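Long-range contact in acetylxylan esterase / glucomannan deacetylase (Cellvibrio japonicus, PDB 2W9X), which removes acetyl groups from plant cell wall polysaccharides, deacetylating xylan and, with a large preference, glucomannan: residues B[147-160]-B[170-182]. Residues are numbered along the deposited sequence; the frame is centred on the assembly and turned at random.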
ATOM      1  N   PHE B 147      15.583  -0.941   7.348  1.00 37.47           N
ATOM      2  CA  PHE B 147      15.278   0.462   7.029  1.00 37.61           C
ATOM      3  C   PHE B 147      16.364   1.053   6.167  1.00 37.63           C
ATOM      4  O   PHE B 147      17.537   1.043   6.533  1.00 38.22           O
ATOM      5  CB  PHE B 147      15.092   1.302   8.301  1.00 37.03           C
ATOM      6  CG  PHE B 147      13.845   0.948   9.062  1.00 37.16           C
ATOM      7  CD1 PHE B 147      12.692   1.695   8.905  1.00 36.05           C
ATOM      8  CD2 PHE B 147      13.817  -0.176   9.895  1.00 36.33           C
ATOM      9  CE1 PHE B 147      11.509   1.372   9.614  1.00 36.26           C
ATOM     10  CE2 PHE B 147      12.643  -0.517  10.596  1.00 38.01           C
ATOM     11  CZ  PHE B 147      11.485   0.263  10.447  1.00 36.20           C
ATOM     12  N   ILE B 148      15.955   1.550   5.006  1.00 37.92           N
ATOM     13  CA  ILE B 148      16.873   2.145   4.039  1.00 37.48           C
ATOM     14  C   ILE B 148      16.473   3.600   3.917  1.00 37.46           C
ATOM     15  O   ILE B 148      15.282   3.914   3.781  1.00 37.66           O
ATOM     16  CB  ILE B 148      16.791   1.453   2.650  1.00 36.79           C
ATOM     17  CG1 ILE B 148      16.970  -0.076   2.771  1.00 37.19           C
ATOM     18  CG2 ILE B 148      17.830   2.046   1.714  1.00 37.17           C
ATOM     19  CD1 ILE B 148      16.757  -0.853   1.431  1.00 37.02           C
ATOM     20  N   GLY B 149      17.443   4.507   3.978  1.00 37.21           N
ATOM     21  CA  GLY B 149      17.072   5.917   3.942  1.00 36.99           C
ATOM     22  C   GLY B 149      18.165   6.940   4.101  1.00 37.20           C
ATOM     23  O   GLY B 149      19.329   6.674   3.814  1.00 37.00           O
ATOM     24  N   ASP B 150      17.749   8.120   4.552  1.00 37.61           N
ATOM     25  CA  ASP B 150      18.564   9.318   4.616  1.00 38.12           C
ATOM     26  C   ASP B 150      18.631   9.802   6.061  1.00 37.73           C
ATOM     27  O   ASP B 150      18.520   8.987   6.962  1.00 37.44           O
ATOM     28  CB  ASP B 150      18.008  10.410   3.669  1.00 38.99           C
ATOM     29  CG  ASP B 150      16.530  10.754   3.927  1.00 39.21           C
ATOM     30  OD1 ASP B 150      15.987  10.472   5.038  1.00 37.71           O
ATOM     31  OD2 ASP B 150      15.902  11.313   2.975  1.00 40.18           O
ATOM     32  N   SER B 151      18.808  11.110   6.273  1.00 37.71           N
ATOM     33  CA  SER B 151      18.911  11.713   7.619  0.50 38.10           C
ATOM     34  C   SER B 151      17.741  11.373   8.534  1.00 38.36           C
ATOM     35  O   SER B 151      17.919  11.151   9.733  1.00 37.61           O
ATOM     36  CB  SER B 151      19.005  13.238   7.534  0.50 37.89           C
ATOM     37  OG  SER B 151      20.019  13.643   6.642  0.50 37.47           O
ATOM     38  N   PHE B 152      16.534  11.373   7.967  1.00 38.41           N
ATOM     39  CA  PHE B 152      15.336  11.026   8.756  1.00 38.92           C
ATOM     40  C   PHE B 152      15.460   9.613   9.313  1.00 38.85           C
ATOM     41  O   PHE B 152      15.170   9.370  10.479  1.00 39.11           O
ATOM     42  CB  PHE B 152      14.065  11.117   7.904  1.00 39.42           C
ATOM     43  CG  PHE B 152      13.741  12.494   7.400  1.00 40.25           C
ATOM     44  CD1 PHE B 152      14.383  13.628   7.894  1.00 40.15           C
ATOM     45  CD2 PHE B 152      12.740  12.662   6.439  1.00 41.47           C
ATOM     46  CE1 PHE B 152      14.047  14.915   7.418  1.00 41.25           C
ATOM     47  CE2 PHE B 152      12.396  13.947   5.964  1.00 42.51           C
ATOM     48  CZ  PHE B 152      13.042  15.064   6.464  1.00 40.21           C
ATOM     49  N   THR B 153      15.930   8.676   8.489  1.00 38.85           N
ATOM     50  CA  THR B 153      16.093   7.282   8.939  1.00 38.13           C
ATOM     51  C   THR B 153      17.247   7.102   9.946  1.00 38.59           C
ATOM     52  O   THR B 153      17.120   6.329  10.918  1.00 38.95           O
ATOM     53  CB  THR B 153      16.239   6.318   7.716  1.00 37.86           C
ATOM     54  OG1 THR B 153      15.053   6.387   6.913  1.00 37.10           O
ATOM     55  CG2 THR B 153      16.449   4.897   8.167  1.00 36.61           C
ATOM     56  N   VAL B 154      18.353   7.811   9.717  1.00 38.23           N
ATOM     57  CA  VAL B 154      19.495   7.858  10.654  1.00 37.79           C
ATOM     58  C   VAL B 154      19.091   8.360  12.059  1.00 38.49           C
ATOM     59  O   VAL B 154      19.609   7.883  13.069  1.00 38.49           O
ATOM     60  CB  VAL B 154      20.620   8.793  10.127  1.00 37.71           C
ATOM     61  CG1 VAL B 154      21.699   9.029  11.191  1.00 36.66           C
ATOM     62  CG2 VAL B 154      21.255   8.265   8.806  1.00 35.66           C
ATOM     63  N   GLY B 155      18.197   9.345  12.120  1.00 38.22           N
ATOM     64  CA  GLY B 155      17.899  10.029  13.385  1.00 37.92           C
ATOM     65  C   GLY B 155      18.761  11.271  13.591  1.00 37.74           C
ATOM     66  O   GLY B 155      19.031  11.674  14.712  1.00 37.80           O
ATOM     67  N   TYR B 156      19.219  11.848  12.485  1.00 37.52           N
ATOM     68  CA  TYR B 156      19.927  13.128  12.440  1.00 37.58           C
ATOM     69  C   TYR B 156      19.371  14.166  13.395  1.00 36.99           C
ATOM     70  O   TYR B 156      18.240  14.648  13.207  1.00 36.64           O
ATOM     71  CB  TYR B 156      19.808  13.670  11.024  1.00 37.35           C
ATOM     72  CG  TYR B 156      20.466  14.995  10.673  1.00 38.18           C
ATOM     73  CD1 TYR B 156      21.553  15.030   9.806  1.00 38.16           C
ATOM     74  CD2 TYR B 156      19.926  16.223  11.099  1.00 37.62           C
ATOM     75  CE1 TYR B 156      22.130  16.241   9.409  1.00 37.48           C
ATOM     76  CE2 TYR B 156      20.502  17.435  10.716  1.00 35.75           C
ATOM     77  CZ  TYR B 156      21.600  17.427   9.868  1.00 37.95           C
ATOM     78  OH  TYR B 156      22.166  18.619   9.483  1.00 39.08           O
ATOM     79  N   GLY B 157      20.196  14.525  14.379  1.00 36.11           N
ATOM     80  CA  GLY B 157      19.912  15.566  15.358  1.00 36.02           C
ATOM     81  C   GLY B 157      18.627  15.370  16.142  1.00 36.72           C
ATOM     82  O   GLY B 157      18.063  16.349  16.631  1.00 36.08           O
ATOM     83  N   ASN B 158      18.179  14.118  16.290  1.00 36.79           N
ATOM     84  CA  ASN B 158      16.811  13.879  16.777  1.00 37.83           C
ATOM     85  C   ASN B 158      16.598  14.218  18.265  1.00 37.89           C
ATOM     86  O   ASN B 158      15.494  14.616  18.658  1.00 38.84           O
ATOM     87  CB  ASN B 158      16.289  12.471  16.408  1.00 37.05           C
ATOM     88  CG  ASN B 158      17.114  11.333  17.034  1.00 38.84           C
ATOM     89  OD1 ASN B 158      18.124  11.564  17.684  1.00 38.30           O
ATOM     90  ND2 ASN B 158      16.656  10.097  16.840  1.00 37.65           N
ATOM     91  N   THR B 159      17.645  14.085  19.082  1.00 38.38           N
ATOM     92  CA  THR B 159      17.527  14.392  20.513  1.00 38.78           C
ATOM     93  C   THR B 159      17.977  15.816  20.853  1.00 38.71           C
ATOM     94  O   THR B 159      18.088  16.164  22.019  1.00 38.46           O
ATOM     95  CB  THR B 159      18.334  13.407  21.401  1.00 38.61           C
ATOM     96  OG1 THR B 159      19.732  13.640  21.201  1.00 38.78           O
ATOM     97  CG2 THR B 159      17.987  11.950  21.055  1.00 38.63           C
ATOM     98  N   SER B 160      18.269  16.629  19.846  1.00 39.15           N
ATOM     99  CA  SER B 160      18.653  18.014  20.109  1.00 39.73           C
ATOM    100  C   SER B 160      17.432  18.817  20.535  1.00 40.01           C
ATOM    101  O   SER B 160      16.385  18.729  19.881  1.00 40.54           O
ATOM    102  CB  SER B 160      19.274  18.665  18.876  1.00 39.89           C
ATOM    103  OG  SER B 160      19.601  20.019  19.162  1.00 39.94           O
ATOM    104  N   LEU B 170      25.486  18.398  16.520  1.00 40.39           N
ATOM    105  CA  LEU B 170      24.781  17.498  15.605  1.00 39.93           C
ATOM    106  C   LEU B 170      25.223  16.053  15.809  1.00 39.49           C
ATOM    107  O   LEU B 170      24.395  15.157  15.942  1.00 39.34           O
ATOM    108  CB  LEU B 170      24.954  17.947  14.149  1.00 40.02           C
ATOM    109  CG  LEU B 170      24.398  17.078  13.004  1.00 40.24           C
ATOM    110  CD1 LEU B 170      22.914  16.763  13.203  1.00 40.80           C
ATOM    111  CD2 LEU B 170      24.626  17.795  11.663  1.00 40.51           C
ATOM    112  N   PHE B 171      26.526  15.828  15.860  1.00 39.69           N
ATOM    113  CA  PHE B 171      27.050  14.492  16.114  1.00 39.54           C
ATOM    114  C   PHE B 171      26.526  13.905  17.441  1.00 39.37           C
ATOM    115  O   PHE B 171      26.016  12.777  17.452  1.00 38.86           O
ATOM    116  CB  PHE B 171      28.593  14.485  16.062  1.00 40.00           C
ATOM    117  CG  PHE B 171      29.208  13.236  16.621  1.00 40.14           C
ATOM    118  CD1 PHE B 171      29.306  12.088  15.841  1.00 40.40           C
ATOM    119  CD2 PHE B 171      29.669  13.201  17.942  1.00 41.39           C
ATOM    120  CE1 PHE B 171      29.868  10.916  16.369  1.00 41.96           C
ATOM    121  CE2 PHE B 171      30.219  12.040  18.482  1.00 41.61           C
ATOM    122  CZ  PHE B 171      30.324  10.893  17.690  1.00 41.72           C
ATOM    123  N   LYS B 172      26.650  14.673  18.535  1.00 38.87           N
ATOM    124  CA  LYS B 172      26.232  14.251  19.889  1.00 38.86           C
ATOM    125  C   LYS B 172      24.740  13.972  20.031  1.00 38.65           C
ATOM    126  O   LYS B 172      24.335  13.088  20.795  1.00 38.80           O
ATOM    127  CB  LYS B 172      26.571  15.325  20.946  1.00 39.12           C
ATOM    128  CG  LYS B 172      28.012  15.433  21.363  1.00 39.47           C
ATOM    129  CD  LYS B 172      28.130  16.450  22.505  1.00 39.00           C
ATOM    130  N   THR B 173      23.922  14.761  19.341  1.00 38.11           N
ATOM    131  CA  THR B 173      22.484  14.699  19.529  1.00 37.45           C
ATOM    132  C   THR B 173      21.821  13.685  18.598  1.00 37.65           C
ATOM    133  O   THR B 173      20.621  13.434  18.696  1.00 38.27           O
ATOM    134  CB  THR B 173      21.828  16.095  19.408  1.00 37.60           C
ATOM    135  OG1 THR B 173      22.152  16.687  18.139  1.00 37.83           O
ATOM    136  CG2 THR B 173      22.285  17.016  20.552  1.00 36.31           C
ATOM    137  N   THR B 174      22.608  13.080  17.715  1.00 37.58           N
ATOM    138  CA  THR B 174      22.092  12.061  16.800  1.00 37.68           C
ATOM    139  C   THR B 174      22.038  10.718  17.543  1.00 38.40           C
ATOM    140  O   THR B 174      23.068  10.191  17.972  1.00 39.37           O
ATOM    141  CB  THR B 174      22.913  11.995  15.465  1.00 37.55           C
ATOM    142  OG1 THR B 174      22.797  13.237  14.757  1.00 35.84           O
ATOM    143  CG2 THR B 174      22.425  10.858  14.558  1.00 36.14           C
ATOM    144  N   ASN B 175      20.827  10.196  17.739  1.00 38.93           N
ATOM    145  CA  ASN B 175      20.659   8.895  18.386  1.00 38.37           C
ATOM    146  C   ASN B 175      19.829   7.972  17.501  1.00 38.59           C
ATOM    147  O   ASN B 175      18.585   8.023  17.506  1.00 37.70           O
ATOM    148  CB  ASN B 175      20.035   9.038  19.778  1.00 38.82           C
ATOM    149  CG  ASN B 175      20.007   7.719  20.553  1.00 39.39           C
ATOM    150  OD1 ASN B 175      19.937   6.640  19.970  1.00 38.93           O
ATOM    151  ND2 ASN B 175      20.038   7.813  21.877  1.00 35.32           N
ATOM    152  N   SER B 176      20.525   7.108  16.761  1.00 37.51           N
ATOM    153  CA  SER B 176      19.869   6.244  15.799  1.00 37.68           C
ATOM    154  C   SER B 176      18.893   5.260  16.439  1.00 37.81           C
ATOM    155  O   SER B 176      17.934   4.838  15.799  1.00 37.85           O
ATOM    156  CB  SER B 176      20.913   5.495  14.960  1.00 37.94           C
ATOM    157  OG  SER B 176      21.579   6.398  14.087  1.00 37.60           O
ATOM    158  N   GLN B 177      19.150   4.898  17.694  1.00 37.81           N
ATOM    159  CA  GLN B 177      18.353   3.900  18.392  1.00 38.07           C
ATOM    160  C   GLN B 177      17.008   4.465  18.836  1.00 38.70           C
ATOM    161  O   GLN B 177      16.089   3.711  19.194  1.00 38.51           O
ATOM    162  CB  GLN B 177      19.119   3.340  19.596  1.00 37.91           C
ATOM    163  CG  GLN B 177      20.448   2.658  19.253  1.00 36.77           C
ATOM    164  CD  GLN B 177      20.311   1.477  18.297  1.00 35.63           C
ATOM    165  OE1 GLN B 177      21.297   1.027  17.726  1.00 37.43           O
ATOM    166  NE2 GLN B 177      19.102   0.967  18.133  1.00 34.11           N
ATOM    167  N   MET B 178      16.895   5.791  18.812  1.00 39.14           N
ATOM    168  CA  MET B 178      15.607   6.454  19.052  1.00 40.37           C
ATOM    169  C   MET B 178      14.889   6.933  17.792  1.00 39.27           C
ATOM    170  O   MET B 178      13.764   7.441  17.875  1.00 38.08           O
ATOM    171  CB  MET B 178      15.764   7.565  20.060  1.00 39.85           C
ATOM    172  CG  MET B 178      16.082   6.939  21.378  1.00 40.36           C
ATOM    173  SD  MET B 178      15.945   8.078  22.659  1.00 48.11           S
ATOM    174  CE  MET B 178      17.320   9.135  22.266  1.00 46.64           C
ATOM    175  N   ALA B 179      15.522   6.741  16.635  1.00 38.27           N
ATOM    176  CA  ALA B 179      14.840   6.959  15.371  1.00 38.49           C
ATOM    177  C   ALA B 179      13.753   5.887  15.199  1.00 38.54           C
ATOM    178  O   ALA B 179      13.765   4.865  15.880  1.00 36.45           O
ATOM    179  CB  ALA B 179      15.835   6.942  14.204  1.00 38.20           C
ATOM    180  N   PHE B 180      12.841   6.111  14.253  1.00 38.88           N
ATOM    181  CA  PHE B 180      11.664   5.252  14.086  1.00 39.18           C
ATOM    182  C   PHE B 180      11.953   3.792  13.700  1.00 38.85           C
ATOM    183  O   PHE B 180      11.142   2.908  13.981  1.00 38.73           O
ATOM    184  CB  PHE B 180      10.662   5.894  13.106  1.00 39.21           C
ATOM    185  CG  PHE B 180      11.226   6.139  11.717  1.00 39.33           C
ATOM    186  CD1 PHE B 180      11.288   5.098  10.766  1.00 37.61           C
ATOM    187  CD2 PHE B 180      11.654   7.418  11.346  1.00 39.81           C
ATOM    188  CE1 PHE B 180      11.800   5.318   9.475  1.00 39.00           C
ATOM    189  CE2 PHE B 180      12.156   7.654  10.072  1.00 41.07           C
ATOM    190  CZ  PHE B 180      12.232   6.591   9.126  1.00 39.79           C
ATOM    191  N   GLY B 181      13.104   3.536  13.082  1.00 38.76           N
ATOM    192  CA  GLY B 181      13.455   2.198  12.626  1.00 37.80           C
ATOM    193  C   GLY B 181      13.704   1.189  13.740  1.00 37.85           C
ATOM    194  O   GLY B 181      12.988   0.186  13.832  1.00 37.58           O
ATOM    195  N   PRO B 182      14.721   1.433  14.581  1.00 38.19           N
ATOM    196  CA  PRO B 182      14.923   0.577  15.774  1.00 38.55           C
ATOM    197  C   PRO B 182      13.689   0.466  16.670  1.00 39.09           C
ATOM    198  O   PRO B 182      13.399  -0.625  17.160  1.00 38.96           O
ATOM    199  CB  PRO B 182      16.088   1.258  16.494  1.00 38.08           C
ATOM    200  CG  PRO B 182      16.881   1.823  15.367  1.00 37.60           C
ATOM    201  CD  PRO B 182      15.796   2.438  14.478  1.00 38.02           C
TER
HETATM  202  O   HOH W   1      14.874   4.900  11.560  1.00 29.56           O
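N158 faces the backbone of N175 with its whole carboxamide, in the turns that follow the Gly-Asp-Ser motif (G149-D150-S151) of this SGNH (GDSL-type) hydrolase domain, where strand 144-149 runs into S151, the inferred nucleophile. Both ends of the amide are used: OD1 accepts from N175 N at 3.0 Å, and ND2, with N175 O lying near its amide plane, donates to that oxygen at 2.9 Å. Asparagine suits the place because it offers an acceptor and a donor side by side. M178 N reaches N175 O from the opposite face of the carbonyl. ND2 also bonds D342 on helix 339-354, which would help fix the amide's rotation.

Next door, T159 grips T173 O twice, through its backbone N and through OG1 at 2.7 Å; its chi1 of 70° sets the hydroxyl between backbone N and carbonyl carbon, a second donor beside its own N-H.

L170 covers one face of the Y156 ring, CD1 3.5 Å from the ring centroid, while CD2 reaches toward the phenol end. The ring also stacks on H336, inferred to activate the nucleophile, and its OH bonds H334. Within the strand, F147 offers a ring face to G181, where the lack of a side chain permits close CH-pi contact by CA. T174 suits its place because a hydroxyl can donate and accept at once: OG1 donates to L170 O and accepts an almost straight bond from G157 N, 2.9 Å at 174°.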